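Local coordinates for Non-ribosomal peptide synthetase (Streptomyces halstedii, PDB 3WV4), which belongs to the AMP-binding enzymes of the ANL superfamily and is represented by its N-terminal domain, at residues D66-W71 and N104-A110; Y340-C345 and L423-D427; L273-L277 and L295-I299; A334-R338 and I350-E356; A115-G119 and G184-V190. All blocks are in the same frame, centred on the assembly; numbering follows the deposited sequence.

Contact 1: residues D66-W71 and N104-A110; sequences DAFGTW and NIRQTVA
One face of the W71 indole is covered by R106, whose CB lies 3.6 Å from the centroid of the six-membered ring in a CH-pi contact. Further along, R106 CZ stands 4.5 Å from the centroid of the five-membered ring, a cation-pi contact in which the two planes are inclined by 58°. A110 CB comes to the indole edge, 3.9 Å from W71 CZ3. The R106 guanidinium has G69 C over the centre of one face and D66 OD2 in plane at its edge. D66 opens an Asx turn (to F68 N) that extends to an Asx motif (to G69 N), joining the antiparallel strands 62-65 and 70-72 as a beta-hairpin against the start of helix 106-116. OD1 accepts from F68 N and G69 N within the turn. OD2 takes the R106 backbone N at 2.8 Å in a nearly straight bond (172°). It also takes R106 NE at 3.1 Å, from the same face of the carboxylate plane; the bend of the arginine at chi3 (-63°) swings the guanidinium round to form a salt bridge with the carboxylate. Four N-H groups grip the buried carboxylate and probably favour its charged form. W71 also stacks with H79 and touches W172 of helix 168-180. Beside the turn, one water accepts from A67 N at 2.9 Å and donates to N104 O.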
# COMPACT_ATOMS: atom_id res chain seq x y z
N ASP A 66 9.92 13.90 -2.09
CA ASP A 66 10.82 13.07 -1.29
C ASP A 66 11.93 14.00 -0.81
O ASP A 66 11.84 15.22 -1.00
CB ASP A 66 11.37 11.84 -2.07
CG ASP A 66 12.18 12.20 -3.30
OD1 ASP A 66 12.60 13.36 -3.49
OD2 ASP A 66 12.39 11.29 -4.14
N ALA A 67 12.98 13.43 -0.19
CA ALA A 67 14.11 14.23 0.31
C ALA A 67 14.77 15.07 -0.76
O ALA A 67 15.31 16.13 -0.46
CB ALA A 67 15.14 13.35 1.00
N PHE A 68 14.69 14.65 -2.02
CA PHE A 68 15.52 15.25 -3.11
C PHE A 68 14.77 16.21 -4.04
O PHE A 68 15.40 17.04 -4.68
CB PHE A 68 16.18 14.13 -3.90
CG PHE A 68 16.82 13.10 -3.03
CD1 PHE A 68 18.08 13.32 -2.49
CD2 PHE A 68 16.16 11.93 -2.71
CE1 PHE A 68 18.68 12.38 -1.66
CE2 PHE A 68 16.75 10.98 -1.87
CZ PHE A 68 18.01 11.21 -1.34
N GLY A 69 13.45 16.13 -4.12
CA GLY A 69 12.69 17.10 -4.93
C GLY A 69 11.21 16.78 -4.95
O GLY A 69 10.73 15.94 -4.17
N THR A 70 10.49 17.40 -5.87
CA THR A 70 9.03 17.24 -5.97
C THR A 70 8.66 17.01 -7.45
O THR A 70 9.25 17.63 -8.36
CB THR A 70 8.32 18.51 -5.43
OG1 THR A 70 8.70 18.71 -4.07
CG2 THR A 70 6.81 18.40 -5.48
N TRP A 71 7.71 16.10 -7.68
CA TRP A 71 7.12 15.93 -9.01
C TRP A 71 5.64 16.30 -9.02
O TRP A 71 4.91 15.96 -8.08
CB TRP A 71 7.16 14.47 -9.46
CG TRP A 71 8.44 13.95 -9.94
CD1 TRP A 71 9.54 14.69 -10.35
CD2 TRP A 71 8.78 12.58 -10.19
NE1 TRP A 71 10.51 13.86 -10.76
CE2 TRP A 71 10.08 12.56 -10.68
CE3 TRP A 71 8.12 11.37 -9.96
CZ2 TRP A 71 10.73 11.38 -10.99
CZ3 TRP A 71 8.75 10.22 -10.27
CH2 TRP A 71 10.05 10.22 -10.77
N ASN A 104 12.03 4.99 -0.16
CA ASN A 104 10.98 5.96 -0.40
C ASN A 104 11.45 7.15 -1.18
O ASN A 104 11.66 8.24 -0.61
CB ASN A 104 10.37 6.45 0.91
CG ASN A 104 9.24 5.56 1.40
OD1 ASN A 104 9.05 4.43 0.93
ND2 ASN A 104 8.47 6.08 2.39
N ILE A 105 11.52 6.97 -2.50
CA ILE A 105 11.89 8.04 -3.38
C ILE A 105 10.95 8.05 -4.58
O ILE A 105 10.33 7.02 -4.89
CB ILE A 105 13.38 7.93 -3.80
CG1 ILE A 105 13.68 6.61 -4.48
CG2 ILE A 105 14.28 8.02 -2.59
CD1 ILE A 105 15.13 6.47 -4.96
N ARG A 106 10.85 9.21 -5.24
CA ARG A 106 9.97 9.37 -6.37
C ARG A 106 10.13 8.29 -7.44
O ARG A 106 9.17 7.80 -7.99
CB ARG A 106 10.24 10.74 -6.98
CG ARG A 106 9.63 11.88 -6.19
CD ARG A 106 10.18 13.20 -6.67
NE ARG A 106 11.61 13.24 -6.42
CZ ARG A 106 12.47 13.97 -7.10
NH1 ARG A 106 12.03 14.75 -8.05
NH2 ARG A 106 13.76 13.94 -6.79
N GLN A 107 11.37 7.86 -7.66
CA GLN A 107 11.69 6.88 -8.68
C GLN A 107 10.96 5.59 -8.47
O GLN A 107 10.51 4.99 -9.41
CB GLN A 107 13.21 6.59 -8.72
CG GLN A 107 14.06 7.75 -9.23
CD GLN A 107 14.57 8.64 -8.10
OE1 GLN A 107 13.82 9.12 -7.26
NE2 GLN A 107 15.86 8.85 -8.09
N THR A 108 10.84 5.14 -7.23
CA THR A 108 10.14 3.89 -6.95
C THR A 108 8.65 3.92 -7.38
O THR A 108 8.09 2.91 -7.76
CB THR A 108 10.18 3.60 -5.43
OG1 THR A 108 11.50 3.85 -4.93
CG2 THR A 108 9.83 2.17 -5.14
N VAL A 109 8.02 5.08 -7.28
CA VAL A 109 6.61 5.22 -7.64
C VAL A 109 6.46 5.17 -9.18
O VAL A 109 5.47 4.63 -9.72
CB VAL A 109 6.06 6.53 -7.08
CG1 VAL A 109 4.57 6.70 -7.41
CG2 VAL A 109 6.23 6.57 -5.57
N ALA A 110 7.48 5.71 -9.86
CA ALA A 110 7.59 5.65 -11.30
C ALA A 110 7.84 4.23 -11.79
O ALA A 110 7.26 3.81 -12.81
CB ALA A 110 8.68 6.60 -11.81
O HOH W 1 13.04 10.76 0.89

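Contact 2: residues Y340-C345 and L423-D427; sequences YGQTEC and LHTGD
Q342 stretches its side chain obliquely across T425, the amide lying with NE2 3.5 Å from T425 CB. From there Q342 NE2 donates to T425 O at 2.8 Å. The donor sits in the carbonyl plane on a lone pair (C=O...N angle 122°), and the acceptor lies almost in the plane of the amide, so both flat groups are used in their preferred directions. Alongside, Y340 and D427 slide past each other in opposite senses: Y340 OH gives its hydrogen to the anti lone pair of D427 OD2 at 2.7 Å, near the plane of the ring. With CG roughly anti to the backbone N (chi1 154°), the phenol reaches the aspartate. The two segments carry the YGxTE and TGD sequences, both core motifs of this family, so the contact holds two signature loops side by side. Within the second, T425 OG1 accepts from D427 N at 2.8 Å, an ST turn leading into the corner at G426, and T425 OG1 is also hydrogen-bonded to I390 O. Next to the polar pairs, L423 wedges its two methyls against the other loop: CD2 rests 3.8 Å from C345 SG, while CD1 meets E344 CB at 3.7 Å. The carboxylate of E344 turns away to Y401.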
# COMPACT_ATOMS: atom_id res chain seq x y z
N TYR A 340 -8.63 -2.41 10.58
CA TYR A 340 -8.12 -3.77 10.70
C TYR A 340 -8.10 -4.37 9.34
O TYR A 340 -8.98 -4.10 8.50
CB TYR A 340 -9.01 -4.58 11.66
CG TYR A 340 -8.99 -6.05 11.42
CD1 TYR A 340 -7.82 -6.83 11.72
CD2 TYR A 340 -10.12 -6.72 10.95
CE1 TYR A 340 -7.83 -8.20 11.53
CE2 TYR A 340 -10.11 -8.09 10.73
CZ TYR A 340 -8.97 -8.84 11.05
OH TYR A 340 -8.95 -10.21 10.80
N GLY A 341 -7.07 -5.14 9.07
CA GLY A 341 -6.96 -5.80 7.80
C GLY A 341 -5.89 -6.87 7.77
O GLY A 341 -5.16 -7.03 8.73
N GLN A 342 -5.80 -7.55 6.63
CA GLN A 342 -4.71 -8.49 6.32
C GLN A 342 -4.31 -8.19 4.91
O GLN A 342 -5.16 -7.78 4.12
CB GLN A 342 -5.20 -9.96 6.30
CG GLN A 342 -5.41 -10.60 7.67
CD GLN A 342 -5.83 -12.07 7.59
OE1 GLN A 342 -6.20 -12.61 6.54
NE2 GLN A 342 -5.73 -12.73 8.69
N THR A 343 -3.09 -8.58 4.56
CA THR A 343 -2.60 -8.48 3.21
C THR A 343 -3.43 -9.24 2.17
O THR A 343 -3.67 -8.72 1.06
CB THR A 343 -1.14 -8.95 3.17
OG1 THR A 343 -0.37 -8.19 4.09
CG2 THR A 343 -0.58 -8.71 1.81
N GLU A 344 -4.02 -10.36 2.60
CA GLU A 344 -4.83 -11.21 1.74
C GLU A 344 -6.04 -10.52 1.10
O GLU A 344 -6.55 -10.96 0.03
CB GLU A 344 -5.27 -12.45 2.54
CG GLU A 344 -4.20 -13.52 2.76
CD GLU A 344 -3.19 -13.22 3.88
OE1 GLU A 344 -3.10 -12.09 4.43
OE2 GLU A 344 -2.41 -14.13 4.18
N CYS A 345 -6.47 -9.41 1.68
CA CYS A 345 -7.51 -8.58 1.02
C CYS A 345 -7.33 -7.05 1.21
O CYS A 345 -8.26 -6.27 1.13
CB CYS A 345 -8.86 -9.01 1.58
SG CYS A 345 -9.13 -8.64 3.28
N LEU A 423 -12.48 -15.38 2.01
CA LEU A 423 -11.21 -15.39 2.74
C LEU A 423 -11.46 -15.75 4.17
O LEU A 423 -12.25 -15.10 4.84
CB LEU A 423 -10.52 -14.02 2.70
CG LEU A 423 -9.32 -13.86 3.59
CD1 LEU A 423 -8.17 -14.70 3.05
CD2 LEU A 423 -8.95 -12.38 3.76
N HIS A 424 -10.75 -16.76 4.64
CA HIS A 424 -10.78 -17.17 6.05
C HIS A 424 -9.54 -16.63 6.70
O HIS A 424 -8.43 -17.05 6.36
CB HIS A 424 -10.82 -18.71 6.14
CG HIS A 424 -12.11 -19.31 5.66
ND1 HIS A 424 -13.04 -19.85 6.52
CD2 HIS A 424 -12.62 -19.43 4.42
CE1 HIS A 424 -14.07 -20.28 5.81
NE2 HIS A 424 -13.84 -20.03 4.54
N THR A 425 -9.71 -15.72 7.65
CA THR A 425 -8.58 -14.95 8.15
C THR A 425 -7.75 -15.64 9.23
O THR A 425 -6.62 -15.22 9.52
CB THR A 425 -9.07 -13.66 8.81
OG1 THR A 425 -9.81 -14.00 10.00
CG2 THR A 425 -9.95 -12.83 7.83
N GLY A 426 -8.33 -16.63 9.91
CA GLY A 426 -7.69 -17.23 11.06
C GLY A 426 -7.77 -16.32 12.26
O GLY A 426 -7.18 -16.59 13.28
N ASP A 427 -8.49 -15.22 12.16
CA ASP A 427 -8.73 -14.41 13.35
C ASP A 427 -10.13 -14.74 13.84
O ASP A 427 -11.00 -15.14 13.07
CB ASP A 427 -8.56 -12.92 13.04
CG ASP A 427 -7.10 -12.52 12.80
OD1 ASP A 427 -6.18 -13.14 13.37
OD2 ASP A 427 -6.89 -11.55 12.02

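Contact 3: residues L273-L277 and L295-I299; sequences LVKSL and LTTLI
L295 comes first along helix 289-300 and sends its CD1 between two side chains of helix 273-280, with CD1 3.8 Å from V274 CG2 and 3.9 Å from L277 CD1. L277 and L295 point straight at one another, tip to tip, whereas V274 is met at about a right angle. With CG anti to the backbone N (chi1 -173°), L295 brings its isobutyl group across to the partner helix although its CB sets out along the interface. One turn on, L298 leans over the beginning of the other helix: its CD2 reaches L273 CB at 3.6 Å, and its CB lies 3.8 Å from V274 CG2, the side chains of V274 and L298 running past each other in opposite directions. I299 follows and closes the patch with its CD1 against V274 CG1. At 3.4 Å this pair of methyls, I299 CD1 and V274 CG1, is a locally tight spot; V274 touches L295, L298 and I299. The helical segments cross almost perpendicularly (-89°), their axes 10.1 Å apart at closest approach. They precede and follow strand 284-287 in the chain, and M285 of that strand touches both L277 and L295; F238 of strand 236-239, in another sheet, packs on L273 and L277. No hydrogen bond spans the interface, so cohesion here rests on the fit of branched aliphatic groups and on their shielding from solvent.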
# COMPACT_ATOMS: atom_id res chain seq x y z
N LEU A 273 10.64 15.20 13.37
CA LEU A 273 9.34 14.84 12.92
C LEU A 273 8.29 15.95 12.99
O LEU A 273 7.60 16.19 12.01
CB LEU A 273 8.87 13.64 13.71
CG LEU A 273 7.62 12.99 13.15
CD1 LEU A 273 7.83 12.58 11.69
CD2 LEU A 273 7.25 11.80 14.01
N VAL A 274 8.17 16.63 14.15
CA VAL A 274 7.08 17.60 14.33
C VAL A 274 7.21 18.82 13.39
O VAL A 274 6.22 19.31 12.83
CB VAL A 274 6.99 18.12 15.77
CG1 VAL A 274 5.86 19.15 15.90
CG2 VAL A 274 6.77 16.96 16.74
N LYS A 275 8.43 19.27 13.24
CA LYS A 275 8.77 20.33 12.33
C LYS A 275 8.45 19.93 10.88
O LYS A 275 7.71 20.63 10.17
CB LYS A 275 10.25 20.65 12.47
CG LYS A 275 10.71 21.93 11.79
CD LYS A 275 12.22 21.98 11.78
CE LYS A 275 12.70 23.37 11.44
NZ LYS A 275 14.20 23.43 11.41
N SER A 276 8.98 18.80 10.45
CA SER A 276 8.67 18.28 9.12
C SER A 276 7.15 18.29 8.86
O SER A 276 6.71 18.69 7.79
CB SER A 276 9.22 16.86 8.96
OG SER A 276 10.37 16.70 9.77
N LEU A 277 6.37 17.83 9.82
CA LEU A 277 4.94 17.78 9.63
C LEU A 277 4.36 19.13 9.39
O LEU A 277 3.61 19.32 8.44
CB LEU A 277 4.25 17.15 10.83
CG LEU A 277 4.58 15.65 10.92
CD1 LEU A 277 4.24 15.07 12.29
CD2 LEU A 277 3.74 14.93 9.88
N LEU A 295 5.67 10.44 18.27
CA LEU A 295 5.07 11.73 17.96
C LEU A 295 4.51 12.48 19.20
O LEU A 295 4.64 13.69 19.31
CB LEU A 295 3.96 11.60 16.89
CG LEU A 295 3.35 12.93 16.33
CD1 LEU A 295 4.38 14.02 16.09
CD2 LEU A 295 2.50 12.78 15.07
N THR A 296 3.87 11.78 20.10
CA THR A 296 3.32 12.41 21.31
C THR A 296 4.44 12.86 22.28
O THR A 296 4.38 13.94 22.87
CB THR A 296 2.38 11.45 22.01
OG1 THR A 296 3.08 10.23 22.26
CG2 THR A 296 1.13 11.16 21.13
N THR A 297 5.47 12.02 22.41
CA THR A 297 6.72 12.33 23.12
C THR A 297 7.42 13.60 22.53
O THR A 297 7.76 14.53 23.29
CB THR A 297 7.62 11.07 23.07
OG1 THR A 297 6.95 10.02 23.77
CG2 THR A 297 8.99 11.30 23.68
N LEU A 298 7.55 13.66 21.20
CA LEU A 298 8.19 14.80 20.52
C LEU A 298 7.41 16.12 20.62
O LEU A 298 7.99 17.22 20.59
CB LEU A 298 8.47 14.53 19.04
CG LEU A 298 9.64 13.69 18.55
CD1 LEU A 298 10.06 12.62 19.52
CD2 LEU A 298 9.30 13.06 17.19
N ILE A 299 6.09 16.02 20.71
CA ILE A 299 5.24 17.22 20.62
C ILE A 299 5.35 18.10 21.87
O ILE A 299 5.25 19.32 21.76
CB ILE A 299 3.78 16.87 20.29
CG1 ILE A 299 3.07 18.07 19.66
CG2 ILE A 299 3.04 16.34 21.50
CD1 ILE A 299 3.57 18.45 18.28

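Contact 4: residues A334-R338 and I350-E356; sequences AQVVR and IMPPHLE
R338 and M351 lie side by side and point the same way, the methionine CG resting over one face of the guanidinium and its CE ending 3.2 Å from R338 NH2. Bends at chi2 (113°) and chi3 (61°) curl the arginine back so that E356 O stands near the plane at its edge; the bond made by the guanidinium itself goes from NH2 to S362 O. The backbones of R338 and M351 join too, M351 N donating to R338 O at 2.9 Å in an almost straight line (176°). This bond continues the antiparallel pairing of strands 335-340 and 349-350, after which the chain folds back along the first strand through a short 3-10 turn. At the far end Q335 crosses both P353 and E356 at about a right angle, with Q335 OE1 3.6 Å from P353 CB. E356 OE1 receives V336 N at 2.9 Å from well above the carboxylate plane, and it also forms a salt bridge with R328. A water accepts from Q335 NE2 at 2.9 Å and donates to E356 OE2. Between these polar ends V337 packs obliquely, its CG2 3.9 Å from P353 CG and its CG1 4.0 Å from I350 CG2. Strand 311-314 runs parallel to strand 335-340 and lays M311 against Q335, V337 and P353, while L229 of helix 215-229 touches both V337 and I350.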
# COMPACT_ATOMS: atom_id res chain seq x y z
N ALA A 334 -7.64 16.61 14.84
CA ALA A 334 -7.29 15.46 14.08
C ALA A 334 -8.09 14.29 14.60
O ALA A 334 -8.25 14.15 15.80
CB ALA A 334 -5.78 15.18 14.14
N GLN A 335 -8.59 13.47 13.69
CA GLN A 335 -9.36 12.25 14.02
C GLN A 335 -8.44 11.06 14.04
O GLN A 335 -7.48 11.05 13.29
CB GLN A 335 -10.46 12.04 12.97
CG GLN A 335 -11.48 13.16 13.06
CD GLN A 335 -12.46 13.17 11.91
OE1 GLN A 335 -12.09 13.23 10.72
NE2 GLN A 335 -13.71 13.24 12.26
N VAL A 336 -8.67 10.12 14.94
CA VAL A 336 -7.78 8.98 15.14
C VAL A 336 -8.55 7.74 14.80
O VAL A 336 -9.53 7.36 15.48
CB VAL A 336 -7.31 8.91 16.58
CG1 VAL A 336 -6.48 7.65 16.78
CG2 VAL A 336 -6.54 10.14 16.95
N VAL A 337 -8.21 7.16 13.67
CA VAL A 337 -9.08 6.24 12.96
C VAL A 337 -8.57 4.82 13.07
O VAL A 337 -7.44 4.56 12.67
CB VAL A 337 -9.18 6.64 11.48
CG1 VAL A 337 -9.99 5.61 10.74
CG2 VAL A 337 -9.77 8.05 11.36
N ARG A 338 -9.41 3.92 13.61
CA ARG A 338 -9.00 2.55 13.74
C ARG A 338 -9.34 1.77 12.51
O ARG A 338 -10.39 1.99 11.89
CB ARG A 338 -9.61 1.91 14.99
CG ARG A 338 -9.10 2.47 16.35
CD ARG A 338 -10.20 3.23 17.13
NE ARG A 338 -11.34 2.42 17.47
CZ ARG A 338 -12.57 2.83 17.78
NH1 ARG A 338 -12.97 4.09 17.74
NH2 ARG A 338 -13.45 1.91 18.15
N ILE A 350 -12.93 -0.60 8.77
CA ILE A 350 -12.52 0.75 9.17
C ILE A 350 -13.62 1.37 10.03
O ILE A 350 -14.76 1.20 9.74
CB ILE A 350 -12.28 1.67 7.93
CG1 ILE A 350 -11.18 1.13 7.07
CG2 ILE A 350 -11.98 3.09 8.40
CD1 ILE A 350 -10.92 2.00 5.83
N MET A 351 -13.23 1.99 11.13
CA MET A 351 -14.13 2.72 11.95
C MET A 351 -14.29 4.06 11.30
O MET A 351 -13.32 4.80 11.12
CB MET A 351 -13.59 2.96 13.34
CG MET A 351 -14.63 3.54 14.28
SD MET A 351 -16.12 2.45 14.47
CE MET A 351 -15.76 1.52 15.90
N PRO A 352 -15.53 4.42 11.00
CA PRO A 352 -15.67 5.72 10.37
C PRO A 352 -15.18 6.87 11.25
O PRO A 352 -15.51 6.88 12.43
CB PRO A 352 -17.20 5.83 10.15
CG PRO A 352 -17.65 4.43 9.97
CD PRO A 352 -16.74 3.58 10.86
N PRO A 353 -14.47 7.86 10.66
CA PRO A 353 -13.89 8.99 11.40
C PRO A 353 -14.83 9.66 12.33
O PRO A 353 -14.45 9.97 13.49
CB PRO A 353 -13.43 9.93 10.30
CG PRO A 353 -12.96 9.02 9.27
CD PRO A 353 -13.92 7.81 9.30
N HIS A 354 -16.05 9.94 11.85
CA HIS A 354 -17.04 10.59 12.68
C HIS A 354 -17.38 9.73 13.92
O HIS A 354 -17.95 10.28 14.87
CB HIS A 354 -18.32 11.06 11.85
CG HIS A 354 -19.30 9.97 11.52
ND1 HIS A 354 -19.10 9.05 10.53
CD2 HIS A 354 -20.51 9.67 12.06
CE1 HIS A 354 -20.09 8.19 10.49
NE2 HIS A 354 -20.98 8.55 11.40
N LEU A 355 -17.07 8.43 13.92
CA LEU A 355 -17.40 7.55 15.09
C LEU A 355 -16.18 7.20 15.94
O LEU A 355 -16.23 6.20 16.69
CB LEU A 355 -18.11 6.25 14.64
CG LEU A 355 -19.38 6.40 13.75
CD1 LEU A 355 -19.92 5.04 13.31
CD2 LEU A 355 -20.47 7.16 14.47
N GLU A 356 -15.11 7.99 15.82
CA GLU A 356 -13.81 7.70 16.44
C GLU A 356 -13.89 7.54 17.97
O GLU A 356 -13.10 6.74 18.51
CB GLU A 356 -12.75 8.76 16.08
CG GLU A 356 -13.07 10.14 16.63
CD GLU A 356 -11.90 11.11 16.57
OE1 GLU A 356 -10.72 10.79 16.88
OE2 GLU A 356 -12.20 12.26 16.28
O HOH W 2 -14.26 12.89 15.07

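Contact 5: residues A115-G119 and G184-V190; sequences ACRRG and GAEAVEV
A type I turn from C116 to G119, closed by G119 N to C116 O, ends helix 106-116 in a Schellman motif and brings G119 alongside V190, with their CA atoms 5.3 Å apart. V190 CG2 fits against the turn, 3.4 Å from G119 N, where the glycine adopts its positive phi. The two arginines of the turn reach the other way, towards the carbonyls of the irregular 184-190 segment. R117 NH1 meets G184 O at 2.8 Å, nearly along the carbonyl axis; weak bonds from its NH2 to G184 O and E186 O add to this. R118 grips a single atom end-on: E186 O lies close to the guanidinium plane, 2.9 Å from R118 NH1 and 2.8 Å from R118 NH2. A bend at chi2 (-66°) folds the arginine back, which also lets its NH1 donate to R117 O at 3.1 Å. V188 CG2 covers one face of this guanidinium. Nearby, one water donates to R117 O at 2.7 Å and accepts from V188 N at 3.0 Å. R118 NE forms a salt bridge with D88 of helix 73-89. Across the contact the arginine charge is met mainly by neutral backbone carbonyls, the R118-E186 salt bridge being long, so the loop is held chiefly through its main chain.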
# COMPACT_ATOMS: atom_id res chain seq x y z
N ALA A 115 5.62 -0.05 -14.57
CA ALA A 115 5.42 -1.50 -14.67
C ALA A 115 3.97 -1.88 -14.82
O ALA A 115 3.62 -2.77 -15.61
CB ALA A 115 5.99 -2.18 -13.48
N CYS A 116 3.10 -1.22 -14.08
CA CYS A 116 1.67 -1.51 -14.23
C CYS A 116 1.16 -1.25 -15.67
O CYS A 116 0.34 -2.05 -16.21
CB CYS A 116 0.88 -0.65 -13.24
SG CYS A 116 0.95 -1.27 -11.54
N ARG A 117 1.64 -0.14 -16.28
CA ARG A 117 1.23 0.29 -17.62
C ARG A 117 1.65 -0.71 -18.69
O ARG A 117 1.22 -0.59 -19.84
CB ARG A 117 1.90 1.61 -18.00
CG ARG A 117 1.37 2.83 -17.30
CD ARG A 117 2.16 4.07 -17.73
NE ARG A 117 1.68 4.51 -19.04
CZ ARG A 117 2.32 4.34 -20.19
NH1 ARG A 117 3.54 3.76 -20.27
NH2 ARG A 117 1.72 4.79 -21.29
N ARG A 118 2.54 -1.64 -18.34
CA ARG A 118 2.95 -2.70 -19.24
C ARG A 118 2.47 -4.06 -18.81
O ARG A 118 2.93 -5.06 -19.34
CB ARG A 118 4.49 -2.70 -19.42
CG ARG A 118 4.96 -1.47 -20.18
CD ARG A 118 4.45 -1.50 -21.62
NE ARG A 118 4.77 -0.30 -22.42
CZ ARG A 118 3.93 0.69 -22.69
NH1 ARG A 118 2.69 0.71 -22.19
NH2 ARG A 118 4.34 1.70 -23.43
N GLY A 119 1.58 -4.11 -17.83
CA GLY A 119 1.18 -5.40 -17.26
C GLY A 119 2.29 -6.16 -16.61
O GLY A 119 2.19 -7.37 -16.39
N GLY A 184 7.27 5.94 -24.55
CA GLY A 184 6.53 5.06 -23.69
C GLY A 184 5.08 5.47 -23.50
O GLY A 184 4.41 4.91 -22.65
N ALA A 185 4.62 6.49 -24.25
CA ALA A 185 3.26 7.01 -24.09
C ALA A 185 2.21 6.05 -24.57
O ALA A 185 1.08 6.11 -24.13
CB ALA A 185 3.07 8.37 -24.80
N GLU A 186 2.60 5.23 -25.53
CA GLU A 186 1.85 4.08 -26.02
C GLU A 186 1.20 3.29 -24.85
O GLU A 186 1.86 2.98 -23.85
CB GLU A 186 2.82 3.19 -26.87
CG GLU A 186 4.33 3.49 -26.64
CD GLU A 186 5.30 2.30 -26.76
OE1 GLU A 186 4.87 1.23 -27.22
OE2 GLU A 186 6.52 2.43 -26.39
N ALA A 187 -0.09 2.98 -24.96
CA ALA A 187 -0.74 1.99 -24.10
C ALA A 187 -0.46 0.62 -24.65
O ALA A 187 0.04 0.48 -25.75
CB ALA A 187 -2.23 2.22 -24.04
N VAL A 188 -0.78 -0.39 -23.87
CA VAL A 188 -0.60 -1.76 -24.26
C VAL A 188 -1.74 -2.45 -23.57
O VAL A 188 -2.25 -1.92 -22.59
CB VAL A 188 0.76 -2.25 -23.75
CG1 VAL A 188 0.65 -3.43 -22.80
CG2 VAL A 188 1.74 -2.47 -24.87
N GLU A 189 -2.12 -3.63 -24.05
CA GLU A 189 -3.17 -4.44 -23.47
C GLU A 189 -2.81 -4.91 -22.06
O GLU A 189 -1.84 -5.61 -21.88
CB GLU A 189 -3.43 -5.66 -24.38
CG GLU A 189 -4.38 -6.76 -23.83
CD GLU A 189 -5.85 -6.55 -24.17
OE1 GLU A 189 -6.27 -5.40 -24.43
OE2 GLU A 189 -6.60 -7.56 -24.16
N VAL A 190 -3.60 -4.49 -21.07
CA VAL A 190 -3.50 -5.03 -19.71
C VAL A 190 -4.90 -5.32 -19.22
O VAL A 190 -5.78 -4.47 -19.35
CB VAL A 190 -2.86 -4.01 -18.77
CG1 VAL A 190 -2.80 -4.55 -17.33
CG2 VAL A 190 -1.49 -3.62 -19.29
O HOH W 3 -1.04 0.26 -20.97

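In the fold
From the N terminus, contact 1 is the first to close, bringing helix 106-116 back to the hairpin of strands 62-65 and 70-72. Contact 5 opens at the other end of that helix and closes where the chain leaves helix 168-180 for strand 195-200; the two come within about 5 Å at their nearest atoms. Contact 3 then closes a short excursion between helices 273-280 and 289-300, on the opposite side of the chain's centre from contact 5. Contacts 4 and 2 are interleaved: 340-345 lies between the segments of contact 4, and 423-427 follows much later, so strand 335-340 pairs with the nearby 350-356 segment while its end and the following loop meet 423-427.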